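Local coordinates for protein Kiaa0380 (Homo sapiens, PDB 1HTJ) that probably couples heterotrimeric G protein signalling to Rho GTPases, acting as a guanine nucleotide exchange factor that carries an RGS-like domain, at residues D179-Y184 and A190-A195; L60-C65 and L95-P100; S27-I30 and E35-K38; I29-L34 and H137-K142. The protein carries 3 engineered substitutions. All coordinates share one frame; numbering follows the deposited sequence.

Contact 1: D179-Y184 and A190-A195. Engineered in segment 179-184: Ala183 (natural residue Lys).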
loop_
_atom_site.group_PDB
_atom_site.type_symbol
_atom_site.label_atom_id
_atom_site.label_comp_id
_atom_site.label_asym_id
_atom_site.label_seq_id
_atom_site.Cartn_x
_atom_site.Cartn_y
_atom_site.Cartn_z
ATOM N N ASP A 179 6.099 -7.862 11.822
ATOM C CA ASP A 179 5.774 -8.275 13.180
ATOM C C ASP A 179 4.285 -8.080 13.417
ATOM O O ASP A 179 3.641 -8.918 14.031
ATOM C CB ASP A 179 6.576 -7.477 14.203
ATOM C CG ASP A 179 8.009 -7.957 14.307
ATOM O OD1 ASP A 179 8.240 -9.145 14.014
ATOM O OD2 ASP A 179 8.892 -7.158 14.688
ATOM N N ILE A 180 3.735 -6.979 12.915
ATOM C CA ILE A 180 2.312 -6.724 13.080
ATOM C C ILE A 180 1.524 -7.849 12.399
ATOM O O ILE A 180 0.568 -8.389 12.977
ATOM C CB ILE A 180 1.911 -5.335 12.475
ATOM C CG1 ILE A 180 2.585 -4.207 13.275
ATOM C CG2 ILE A 180 0.399 -5.156 12.492
ATOM C CD1 ILE A 180 2.272 -2.799 12.767
ATOM N N LEU A 181 1.937 -8.213 11.181
ATOM C CA LEU A 181 1.264 -9.271 10.409
ATOM C C LEU A 181 1.390 -10.667 11.010
ATOM O O LEU A 181 0.494 -11.494 10.850
ATOM C CB LEU A 181 1.796 -9.321 8.969
ATOM C CG LEU A 181 1.584 -8.112 8.058
ATOM C CD1 LEU A 181 2.250 -8.336 6.708
ATOM C CD2 LEU A 181 0.100 -7.889 7.878
ATOM N N SER A 182 2.495 -10.933 11.702
ATOM C CA SER A 182 2.707 -12.256 12.297
ATOM C C SER A 182 1.579 -12.671 13.252
ATOM O O SER A 182 1.344 -13.860 13.473
ATOM C CB SER A 182 4.025 -12.282 13.073
ATOM O OG SER A 182 3.920 -11.524 14.266
ATOM N N ALA A 183 0.898 -11.676 13.806
ATOM C CA ALA A 183 -0.177 -11.891 14.754
ATOM C C ALA A 183 -1.557 -12.053 14.123
ATOM O O ALA A 183 -2.509 -12.394 14.816
ATOM C CB ALA A 183 -0.202 -10.741 15.751
ATOM N N TYR A 184 -1.673 -11.813 12.815
ATOM C CA TYR A 184 -2.976 -11.927 12.151
ATOM C C TYR A 184 -3.276 -13.315 11.540
ATOM O O TYR A 184 -2.364 -14.120 11.301
ATOM C CB TYR A 184 -3.104 -10.829 11.080
ATOM C CG TYR A 184 -3.108 -9.414 11.644
ATOM C CD1 TYR A 184 -2.978 -8.302 10.804
ATOM C CD2 TYR A 184 -3.259 -9.191 13.024
ATOM C CE1 TYR A 184 -2.995 -7.005 11.319
ATOM C CE2 TYR A 184 -3.283 -7.908 13.554
ATOM C CZ TYR A 184 -3.149 -6.811 12.701
ATOM O OH TYR A 184 -3.166 -5.536 13.241
ATOM N N ALA A 190 -1.177 -13.199 4.862
ATOM C CA ALA A 190 -0.516 -13.630 3.637
ATOM C C ALA A 190 -0.776 -12.612 2.519
ATOM O O ALA A 190 0.164 -12.098 1.913
ATOM C CB ALA A 190 -1.001 -15.054 3.219
ATOM N N PRO A 191 -2.052 -12.314 2.222
ATOM C CA PRO A 191 -2.278 -11.333 1.150
ATOM C C PRO A 191 -1.691 -9.953 1.459
ATOM O O PRO A 191 -1.142 -9.292 0.575
ATOM C CB PRO A 191 -3.806 -11.328 0.981
ATOM C CG PRO A 191 -4.320 -11.790 2.326
ATOM C CD PRO A 191 -3.325 -12.902 2.672
HETATM N N MSE A 192 -1.793 -9.519 2.711
HETATM C CA MSE A 192 -1.234 -8.230 3.111
HETATM C C MSE A 192 0.296 -8.263 2.934
HETATM O O MSE A 192 0.914 -7.302 2.492
HETATM C CB MSE A 192 -1.572 -7.946 4.584
HETATM C CG MSE A 192 -3.059 -7.695 4.877
HETATM SE SE MSE A 192 -3.424 -7.674 6.800
HETATM C CE MSE A 192 -2.511 -6.049 7.323
ATOM N N ASP A 193 0.908 -9.378 3.293
ATOM C CA ASP A 193 2.349 -9.511 3.165
ATOM C C ASP A 193 2.725 -9.484 1.679
ATOM O O ASP A 193 3.705 -8.848 1.287
ATOM C CB ASP A 193 2.808 -10.823 3.810
ATOM C CG ASP A 193 4.315 -10.989 3.784
ATOM O OD1 ASP A 193 5.024 -10.354 4.588
ATOM O OD2 ASP A 193 4.798 -11.751 2.932
ATOM N N PHE A 194 1.941 -10.167 0.850
ATOM C CA PHE A 194 2.220 -10.181 -0.577
ATOM C C PHE A 194 2.140 -8.764 -1.149
ATOM O O PHE A 194 3.039 -8.323 -1.858
ATOM C CB PHE A 194 1.217 -11.053 -1.314
ATOM C CG PHE A 194 1.424 -11.074 -2.793
ATOM C CD1 PHE A 194 2.215 -12.052 -3.385
ATOM C CD2 PHE A 194 0.851 -10.098 -3.602
ATOM C CE1 PHE A 194 2.433 -12.060 -4.769
ATOM C CE2 PHE A 194 1.064 -10.098 -4.982
ATOM C CZ PHE A 194 1.857 -11.085 -5.561
ATOM N N ALA A 195 1.054 -8.061 -0.841
ATOM C CA ALA A 195 0.847 -6.700 -1.347
ATOM C C ALA A 195 1.942 -5.749 -0.869
ATOM O O ALA A 195 2.525 -4.987 -1.647
ATOM C CB ALA A 195 -0.521 -6.193 -0.916
#
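Leu181 and Asp193 mark the closest approach of the two backbones, with Leu181 CA 7.3 Å from Asp193 CA and no hydrogen bond across the gap. Leu181 fills that gap with its two methyls. CD1 rests against the backbone of Asp193, 3.7 Å from Asp193 CA, and also lies near its CB. CD2 turns to Met192, a selenomethionine, and stands 3.2 Å from Met192 CE. This is closer than ordinary van der Waals contact, and so doubtful in detail. The Met192 chain bends at its last torsion (chi3 68°), which swings CE round toward Leu181 and Tyr184. Segment 179-184 lies on the last part of helix 163-182 and the turn after it, and segment 190-195 belongs to helix 186-202. The contact therefore closes a pair of consecutive helices joined by a short turn, in the all-helical RGS-like domain. Phe52 of helix 41-54 touches both Leu181 and Met192. An alanine in place of Leu181 is likely to open a gap beside Met192 CE and leave the methyl end of that chain freer to turn. Tyr184 adds a Met-aromatic contact. Its ring presents an edge to the selenium, with Tyr184 CD1 4.1 Å from Met192 SE. The selenium lies 80° off the ring normal, close to the ring plane. One face of the ring lies against the chain itself, with Ile180 O over the ring centre, 3.8 Å above its plane. The phenol OH is hydrogen-bonded to the backbone oxygen of Phe52.

Contact 2: L60-C65 and L95-P100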
loop_
_atom_site.group_PDB
_atom_site.type_symbol
_atom_site.label_atom_id
_atom_site.label_comp_id
_atom_site.label_asym_id
_atom_site.label_seq_id
_atom_site.Cartn_x
_atom_site.Cartn_y
_atom_site.Cartn_z
ATOM N N LEU A 60 -5.448 1.082 0.480
ATOM C CA LEU A 60 -4.082 1.522 0.248
ATOM C C LEU A 60 -3.200 0.441 -0.336
ATOM O O LEU A 60 -2.379 0.726 -1.215
ATOM C CB LEU A 60 -3.452 2.047 1.537
ATOM C CG LEU A 60 -1.999 2.499 1.411
ATOM C CD1 LEU A 60 -1.882 3.542 0.298
ATOM C CD2 LEU A 60 -1.520 3.076 2.745
ATOM N N LEU A 61 -3.333 -0.790 0.155
ATOM C CA LEU A 61 -2.506 -1.861 -0.378
ATOM C C LEU A 61 -2.891 -2.091 -1.827
ATOM O O LEU A 61 -2.036 -2.366 -2.676
ATOM C CB LEU A 61 -2.659 -3.158 0.437
ATOM C CG LEU A 61 -1.943 -3.187 1.799
ATOM C CD1 LEU A 61 -2.111 -4.566 2.445
ATOM C CD2 LEU A 61 -0.445 -2.864 1.603
ATOM N N PHE A 62 -4.181 -1.977 -2.110
ATOM C CA PHE A 62 -4.658 -2.144 -3.469
ATOM C C PHE A 62 -4.019 -1.055 -4.338
ATOM O O PHE A 62 -3.411 -1.328 -5.385
ATOM C CB PHE A 62 -6.176 -2.004 -3.521
ATOM C CG PHE A 62 -6.702 -1.849 -4.910
ATOM C CD1 PHE A 62 -6.517 -2.867 -5.854
ATOM C CD2 PHE A 62 -7.316 -0.660 -5.309
ATOM C CE1 PHE A 62 -6.929 -2.701 -7.170
ATOM C CE2 PHE A 62 -7.737 -0.485 -6.630
ATOM C CZ PHE A 62 -7.542 -1.509 -7.562
ATOM N N TYR A 63 -4.153 0.186 -3.878
ATOM C CA TYR A 63 -3.609 1.334 -4.587
ATOM C C TYR A 63 -2.112 1.158 -4.891
ATOM O O TYR A 63 -1.653 1.423 -6.011
ATOM C CB TYR A 63 -3.819 2.601 -3.744
ATOM C CG TYR A 63 -3.304 3.848 -4.400
ATOM C CD1 TYR A 63 -4.172 4.726 -5.040
ATOM C CD2 TYR A 63 -1.945 4.141 -4.404
ATOM C CE1 TYR A 63 -3.695 5.873 -5.669
ATOM C CE2 TYR A 63 -1.455 5.285 -5.033
ATOM C CZ TYR A 63 -2.336 6.146 -5.659
ATOM O OH TYR A 63 -1.864 7.290 -6.254
ATOM N N LEU A 64 -1.361 0.716 -3.886
ATOM C CA LEU A 64 0.068 0.520 -4.033
ATOM C C LEU A 64 0.397 -0.592 -5.034
ATOM O O LEU A 64 1.421 -0.538 -5.735
ATOM C CB LEU A 64 0.694 0.206 -2.667
ATOM C CG LEU A 64 0.723 1.361 -1.649
ATOM C CD1 LEU A 64 1.267 0.876 -0.318
ATOM C CD2 LEU A 64 1.593 2.486 -2.183
ATOM N N CYS A 65 -0.457 -1.609 -5.089
ATOM C CA CYS A 65 -0.223 -2.708 -6.012
ATOM C C CYS A 65 -0.564 -2.265 -7.432
ATOM O O CYS A 65 0.166 -2.575 -8.365
ATOM C CB CYS A 65 -1.036 -3.938 -5.598
ATOM S SG CYS A 65 -0.313 -4.868 -4.196
ATOM N N LEU A 95 -8.880 -8.872 0.828
ATOM C CA LEU A 95 -8.662 -7.439 1.040
ATOM C C LEU A 95 -9.501 -6.688 0.012
ATOM O O LEU A 95 -9.015 -5.823 -0.732
ATOM C CB LEU A 95 -7.185 -7.095 0.864
ATOM C CG LEU A 95 -6.216 -7.869 1.756
ATOM C CD1 LEU A 95 -4.795 -7.341 1.513
ATOM C CD2 LEU A 95 -6.623 -7.721 3.230
ATOM N N ARG A 96 -10.776 -7.042 -0.001
ATOM C CA ARG A 96 -11.747 -6.493 -0.921
ATOM C C ARG A 96 -11.871 -4.987 -0.966
ATOM O O ARG A 96 -11.984 -4.314 0.053
ATOM C CB ARG A 96 -13.121 -7.079 -0.626
ATOM C CG ARG A 96 -14.188 -6.698 -1.644
ATOM C CD ARG A 96 -13.972 -7.446 -2.947
ATOM N NE ARG A 96 -14.940 -7.069 -3.971
ATOM C CZ ARG A 96 -16.259 -7.109 -3.806
ATOM N NH1 ARG A 96 -16.783 -7.513 -2.648
ATOM N NH2 ARG A 96 -17.059 -6.739 -4.805
ATOM N N VAL A 97 -11.841 -4.469 -2.180
ATOM C CA VAL A 97 -12.018 -3.057 -2.422
ATOM C C VAL A 97 -13.247 -3.026 -3.321
ATOM O O VAL A 97 -13.268 -3.635 -4.389
ATOM C CB VAL A 97 -10.816 -2.442 -3.157
ATOM C CG1 VAL A 97 -11.156 -1.036 -3.602
ATOM C CG2 VAL A 97 -9.603 -2.422 -2.245
ATOM N N LYS A 98 -14.289 -2.347 -2.876
ATOM C CA LYS A 98 -15.490 -2.292 -3.678
ATOM C C LYS A 98 -15.382 -1.189 -4.735
ATOM O O LYS A 98 -14.937 -0.076 -4.445
ATOM C CB LYS A 98 -16.709 -2.068 -2.779
ATOM C CG LYS A 98 -18.016 -2.261 -3.520
ATOM C CD LYS A 98 -19.183 -1.558 -2.841
ATOM C CE LYS A 98 -20.278 -1.260 -3.868
ATOM N NZ LYS A 98 -19.797 -0.344 -4.966
ATOM N N ILE A 99 -15.771 -1.512 -5.966
ATOM C CA ILE A 99 -15.728 -0.549 -7.069
ATOM C C ILE A 99 -16.985 -0.714 -7.925
ATOM O O ILE A 99 -17.653 -1.747 -7.857
ATOM C CB ILE A 99 -14.462 -0.755 -7.955
ATOM C CG1 ILE A 99 -14.518 -2.117 -8.669
ATOM C CG2 ILE A 99 -13.210 -0.653 -7.090
ATOM C CD1 ILE A 99 -13.320 -2.411 -9.587
ATOM N N PRO A 100 -17.333 0.305 -8.730
ATOM C CA PRO A 100 -18.522 0.234 -9.586
ATOM C C PRO A 100 -18.594 -1.055 -10.403
ATOM O O PRO A 100 -17.597 -1.490 -10.992
ATOM C CB PRO A 100 -18.377 1.469 -10.475
ATOM C CG PRO A 100 -17.723 2.439 -9.566
ATOM C CD PRO A 100 -16.659 1.606 -8.889
#
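Phe62 meets Val97 through the root of its side chain, with Phe62 CB 3.7 Å from Val97 CG2. The same methyl lies 4.0 Å from Phe62 CG, so it sits where the ring joins the chain. The two side chains cross at about a right angle. Val97 holds CG1 opposite its own backbone N (chi1 170°), and this leaves CG2 as the branch that meets Phe62. The backbones are nearest at the same pair, Phe62 CA standing 7.5 Å from Val97 CA. The Phe62 ring reaches on to the ring of Phe88 and to Leu121 and Ala124 of helix 118-144. A second meeting lies one residue earlier on the helix. Leu61 CD1 and Leu95 CD1 come together methyl to methyl at 4.0 Å. Leu95 also packs on Met192 of helix 186-202. All four side chains are buried, and the contact between the two segments is purely apolar. No hydrogen bond crosses it. Leu95 and Val97 make backbone hydrogen bonds with Ile87 and Phe88 respectively. These bonds tie segment 95-100 to helix 76-89, while its side chains pack on helix 58-69 and others. The segment leads from helix 76-89 to Pro100, the N-cap residue of helix 101-112. An irregular connection between helix 76-89 and helix 101-112, packed by apolar side chains on a buried helix, is consistent with the all-helical RGS fold.

Contact 3: S27-I30 and E35-K38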
loop_
_atom_site.group_PDB
_atom_site.type_symbol
_atom_site.label_atom_id
_atom_site.label_comp_id
_atom_site.label_asym_id
_atom_site.label_seq_id
_atom_site.Cartn_x
_atom_site.Cartn_y
_atom_site.Cartn_z
ATOM N N SER A 27 7.881 16.051 7.253
ATOM C CA SER A 27 6.952 14.962 7.471
ATOM C C SER A 27 5.519 15.445 7.335
ATOM O O SER A 27 4.698 14.796 6.703
ATOM C CB SER A 27 7.194 14.363 8.852
ATOM O OG SER A 27 8.514 13.855 8.929
ATOM N N ASP A 28 5.233 16.601 7.921
ATOM C CA ASP A 28 3.896 17.183 7.859
ATOM C C ASP A 28 3.459 17.297 6.394
ATOM O O ASP A 28 2.312 17.016 6.045
ATOM C CB ASP A 28 3.905 18.577 8.495
ATOM C CG ASP A 28 4.699 18.629 9.792
ATOM O OD1 ASP A 28 5.168 19.736 10.156
ATOM O OD2 ASP A 28 4.851 17.572 10.452
ATOM N N ILE A 29 4.384 17.722 5.540
ATOM C CA ILE A 29 4.090 17.874 4.123
ATOM C C ILE A 29 3.867 16.514 3.466
ATOM O O ILE A 29 2.887 16.313 2.747
ATOM C CB ILE A 29 5.233 18.616 3.392
ATOM C CG1 ILE A 29 5.281 20.075 3.849
ATOM C CG2 ILE A 29 5.033 18.546 1.894
ATOM C CD1 ILE A 29 3.942 20.808 3.742
ATOM N N ILE A 30 4.775 15.582 3.732
ATOM C CA ILE A 30 4.689 14.241 3.175
ATOM C C ILE A 30 3.444 13.450 3.592
ATOM O O ILE A 30 2.727 12.939 2.739
ATOM C CB ILE A 30 5.949 13.434 3.533
ATOM C CG1 ILE A 30 7.173 14.123 2.920
ATOM C CG2 ILE A 30 5.826 12.006 3.022
ATOM C CD1 ILE A 30 8.485 13.473 3.247
ATOM N N GLU A 35 0.729 11.404 -2.981
ATOM C CA GLU A 35 1.706 11.494 -4.062
ATOM C C GLU A 35 3.120 11.636 -3.528
ATOM O O GLU A 35 4.070 11.131 -4.119
ATOM C CB GLU A 35 1.394 12.685 -4.968
ATOM C CG GLU A 35 0.143 12.512 -5.807
ATOM C CD GLU A 35 0.160 11.218 -6.587
ATOM O OE1 GLU A 35 1.210 10.909 -7.199
ATOM O OE2 GLU A 35 -0.871 10.509 -6.591
ATOM N N LYS A 36 3.258 12.340 -2.416
ATOM C CA LYS A 36 4.564 12.526 -1.810
ATOM C C LYS A 36 4.922 11.259 -1.042
ATOM O O LYS A 36 6.042 10.758 -1.123
ATOM C CB LYS A 36 4.540 13.719 -0.846
ATOM C CG LYS A 36 4.168 15.049 -1.485
ATOM C CD LYS A 36 4.351 16.196 -0.487
ATOM C CE LYS A 36 4.072 17.551 -1.122
ATOM N NZ LYS A 36 2.637 17.716 -1.474
ATOM N N LEU A 37 3.939 10.759 -0.299
ATOM C CA LEU A 37 4.076 9.565 0.518
ATOM C C LEU A 37 4.497 8.345 -0.308
ATOM O O LEU A 37 5.318 7.549 0.143
ATOM C CB LEU A 37 2.748 9.312 1.233
ATOM C CG LEU A 37 2.712 8.538 2.552
ATOM C CD1 LEU A 37 3.711 9.113 3.560
ATOM C CD2 LEU A 37 1.286 8.600 3.099
ATOM N N LYS A 38 3.949 8.212 -1.517
ATOM C CA LYS A 38 4.280 7.084 -2.401
ATOM C C LYS A 38 5.774 7.037 -2.666
ATOM O O LYS A 38 6.364 5.963 -2.803
ATOM C CB LYS A 38 3.591 7.208 -3.766
ATOM C CG LYS A 38 2.085 7.381 -3.730
ATOM C CD LYS A 38 1.488 7.307 -5.134
ATOM C CE LYS A 38 2.164 8.270 -6.095
ATOM N NZ LYS A 38 1.585 8.159 -7.458
#
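Ile29 and Ile30 of helix 27-32 pack on Lys36 and Leu37 of helix 34-39, two short helices joined by a tight turn near the amino-terminal end of the modelled chain. The backbones come very near, with Ile30 CA 5.3 Å from Lys36 CA. On the buried side the contact is methyl to methyl. Ile30 CG2 lies 3.6 Å from Leu37 CD1. The first torsion of Ile30 (chi1 -62°) sets CG1 beside the backbone N and leaves CG2 to meet Leu37. Ile30 and Leu37 each touch His43 of helix 41-54. On the outer side the Lys36 chain passes at a slant over Ile29, its CD and CE meeting CG2. Ile29 CG2 lies 3.3 Å from Lys36 CE, with Lys36 CD almost as near. Both are tighter than usual for carbon atoms, and their exact closeness is doubtful. The Lys36 chain is straight as far as CE and then bends (chi4 68°), carrying NZ to a salt bridge with Asp33 OD2. The charge is thus paired with the turn while its methylenes cover an exposed isoleucine. Within helix 34-39, Lys38 NZ forms a salt bridge with Glu35 OE1 at 2.8 Å and a second one with Glu67 of helix 58-69. Asp33 also accepts a bond from Glu35 N. The result is two short consecutive helices of the all-helical RGS-like domain, linked by a turn, with Asp33 as the N-cap of helix 34-39.

Contact 4: I29-L34 and H137-K142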
loop_
_atom_site.group_PDB
_atom_site.type_symbol
_atom_site.label_atom_id
_atom_site.label_comp_id
_atom_site.label_asym_id
_atom_site.label_seq_id
_atom_site.Cartn_x
_atom_site.Cartn_y
_atom_site.Cartn_z
ATOM N N ILE A 29 4.384 17.722 5.540
ATOM C CA ILE A 29 4.090 17.874 4.123
ATOM C C ILE A 29 3.867 16.514 3.466
ATOM O O ILE A 29 2.887 16.313 2.747
ATOM C CB ILE A 29 5.233 18.616 3.392
ATOM C CG1 ILE A 29 5.281 20.075 3.849
ATOM C CG2 ILE A 29 5.033 18.546 1.894
ATOM C CD1 ILE A 29 3.942 20.808 3.742
ATOM N N ILE A 30 4.775 15.582 3.732
ATOM C CA ILE A 30 4.689 14.241 3.175
ATOM C C ILE A 30 3.444 13.450 3.592
ATOM O O ILE A 30 2.727 12.939 2.739
ATOM C CB ILE A 30 5.949 13.434 3.533
ATOM C CG1 ILE A 30 7.173 14.123 2.920
ATOM C CG2 ILE A 30 5.826 12.006 3.022
ATOM C CD1 ILE A 30 8.485 13.473 3.247
ATOM N N PHE A 31 3.176 13.360 4.891
ATOM C CA PHE A 31 2.017 12.605 5.376
ATOM C C PHE A 31 0.678 13.124 4.875
ATOM O O PHE A 31 -0.323 12.411 4.866
ATOM C CB PHE A 31 2.012 12.570 6.907
ATOM C CG PHE A 31 3.020 11.634 7.482
ATOM C CD1 PHE A 31 4.007 12.095 8.343
ATOM C CD2 PHE A 31 2.991 10.284 7.156
ATOM C CE1 PHE A 31 4.954 11.222 8.873
ATOM C CE2 PHE A 31 3.928 9.404 7.678
ATOM C CZ PHE A 31 4.914 9.871 8.539
ATOM N N GLN A 32 0.668 14.370 4.437
ATOM C CA GLN A 32 -0.549 14.996 3.944
ATOM C C GLN A 32 -0.912 14.624 2.496
ATOM O O GLN A 32 -2.097 14.538 2.150
ATOM C CB GLN A 32 -0.390 16.512 4.073
ATOM C CG GLN A 32 -1.642 17.315 3.819
ATOM C CD GLN A 32 -1.451 18.790 4.145
ATOM O OE1 GLN A 32 -2.347 19.602 3.915
ATOM N NE2 GLN A 32 -0.283 19.142 4.690
ATOM N N ASP A 33 0.108 14.379 1.670
ATOM C CA ASP A 33 -0.076 14.069 0.253
ATOM C C ASP A 33 0.364 12.669 -0.162
ATOM O O ASP A 33 1.550 12.357 -0.158
ATOM C CB ASP A 33 0.697 15.103 -0.574
ATOM C CG ASP A 33 0.426 15.002 -2.071
ATOM O OD1 ASP A 33 -0.255 14.053 -2.525
ATOM O OD2 ASP A 33 0.912 15.896 -2.796
ATOM N N LEU A 34 -0.592 11.839 -0.557
ATOM C CA LEU A 34 -0.286 10.481 -0.980
ATOM C C LEU A 34 0.802 10.457 -2.051
ATOM O O LEU A 34 1.692 9.603 -2.034
ATOM C CB LEU A 34 -1.554 9.801 -1.499
ATOM C CG LEU A 34 -1.443 8.341 -1.949
ATOM C CD1 LEU A 34 -0.784 7.484 -0.880
ATOM C CD2 LEU A 34 -2.825 7.826 -2.250
ATOM N N HIS A 137 -6.199 11.355 7.034
ATOM C CA HIS A 137 -6.655 12.313 8.035
ATOM C C HIS A 137 -6.527 11.681 9.430
ATOM O O HIS A 137 -6.022 12.292 10.379
ATOM C CB HIS A 137 -8.126 12.694 7.765
ATOM C CG HIS A 137 -8.854 13.192 8.980
ATOM N ND1 HIS A 137 -8.599 14.425 9.552
ATOM C CD2 HIS A 137 -9.763 12.585 9.783
ATOM C CE1 HIS A 137 -9.314 14.550 10.658
ATOM N NE2 HIS A 137 -10.028 13.449 10.821
ATOM N N ASP A 138 -6.994 10.444 9.540
ATOM C CA ASP A 138 -6.946 9.735 10.801
ATOM C C ASP A 138 -5.540 9.641 11.352
ATOM O O ASP A 138 -5.325 9.852 12.542
ATOM C CB ASP A 138 -7.532 8.346 10.642
ATOM C CG ASP A 138 -8.998 8.386 10.389
ATOM O OD1 ASP A 138 -9.674 9.238 11.017
ATOM O OD2 ASP A 138 -9.479 7.570 9.578
ATOM N N TYR A 139 -4.582 9.325 10.488
ATOM C CA TYR A 139 -3.218 9.219 10.957
ATOM C C TYR A 139 -2.672 10.572 11.403
ATOM O O TYR A 139 -1.936 10.642 12.386
ATOM C CB TYR A 139 -2.282 8.615 9.909
ATOM C CG TYR A 139 -0.910 8.406 10.510
ATOM C CD1 TYR A 139 -0.761 7.630 11.662
ATOM C CD2 TYR A 139 0.212 9.088 10.022
ATOM C CE1 TYR A 139 0.454 7.546 12.328
ATOM C CE2 TYR A 139 1.449 9.012 10.688
ATOM C CZ TYR A 139 1.549 8.242 11.847
ATOM O OH TYR A 139 2.718 8.217 12.571
ATOM N N ARG A 140 -3.027 11.641 10.692
ATOM C CA ARG A 140 -2.547 12.968 11.079
ATOM C C ARG A 140 -3.099 13.315 12.455
ATOM O O ARG A 140 -2.457 14.001 13.235
ATOM C CB ARG A 140 -2.955 14.026 10.046
ATOM C CG ARG A 140 -2.011 14.065 8.820
ATOM C CD ARG A 140 -2.759 13.949 7.484
ATOM N NE ARG A 140 -3.367 15.209 7.061
ATOM C CZ ARG A 140 -2.663 16.311 6.810
ATOM N NH1 ARG A 140 -1.336 16.285 6.945
ATOM N NH2 ARG A 140 -3.271 17.438 6.434
ATOM N N THR A 141 -4.294 12.828 12.754
ATOM C CA THR A 141 -4.889 13.070 14.053
ATOM C C THR A 141 -4.007 12.391 15.105
ATOM O O THR A 141 -3.733 12.975 16.146
ATOM C CB THR A 141 -6.325 12.506 14.114
ATOM O OG1 THR A 141 -7.162 13.251 13.219
ATOM C CG2 THR A 141 -6.879 12.582 15.532
ATOM N N LYS A 142 -3.564 11.163 14.826
ATOM C CA LYS A 142 -2.684 10.422 15.747
ATOM C C LYS A 142 -1.408 11.230 16.001
ATOM O O LYS A 142 -0.896 11.261 17.124
ATOM C CB LYS A 142 -2.293 9.055 15.164
ATOM C CG LYS A 142 -3.451 8.089 14.979
ATOM C CD LYS A 142 -3.833 7.468 16.293
ATOM C CE LYS A 142 -5.124 6.677 16.204
ATOM N NZ LYS A 142 -5.372 5.968 17.515
#
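Phe31 and Tyr139 make the compact, buried half of this contact, while Gln32 and Arg140 make its outer half. The two rings form a T-shaped pair. The edge of Tyr139 points at a face of Phe31, with the planes at 64° and the centroids 5.4 Å apart. Tyr139 CE2 is the leading atom, 3.9 Å from Phe31 CE2, and sits toward the rim of the Phe31 ring. The Tyr139 OH is hydrogen-bonded to Glu153 OE2, and its ring also meets that of Tyr50. The contact sets the first short helix, 27-32, against the long helix 118-144, so residues over a hundred positions apart join the amino-terminal end of the modelled chain to the body of the RGS-like fold. No hydrogen bond crosses either half. On the outer side, the Arg140 chain bends twice and lays a face of its guanidinium against Gln32 CB, with Arg140 NH1 only 3.0 Å away, a distance short enough to be doubtful in detail. The extended Gln32 chain carries its amide past the group, the two planes 30° apart. Gln32 OE1 comes within 3.4 Å of Arg140 NH2, but at an angle too poor for a bond. With Arg140 replaced by a serine, the Gln32 side chain would probably lose its flat neighbour and turn more freely.

Contacts 3 and 4 both start from helix 27-32 and share Ile29 and Ile30. Their centres lie 8 Å apart, and Leu37 CD1 meets Phe31 CD2 at 3.8 Å, so the amino-terminal helix pair and its seat on helix 118-144 are continuous. Contact 2 touches all the others. Its Tyr63 CZ reaches Leu34 CD2 of contact 4 at 3.8 Å, and its Tyr63 OH lies near Glu35 and Lys38 of contact 3. Leu61 CD1 of contact 2 packs 3.8 Å from Met192 CA of contact 1. Contacts 1 and 3 fall on opposite sides of the chain's centre, their nearest atoms about 12 Å apart.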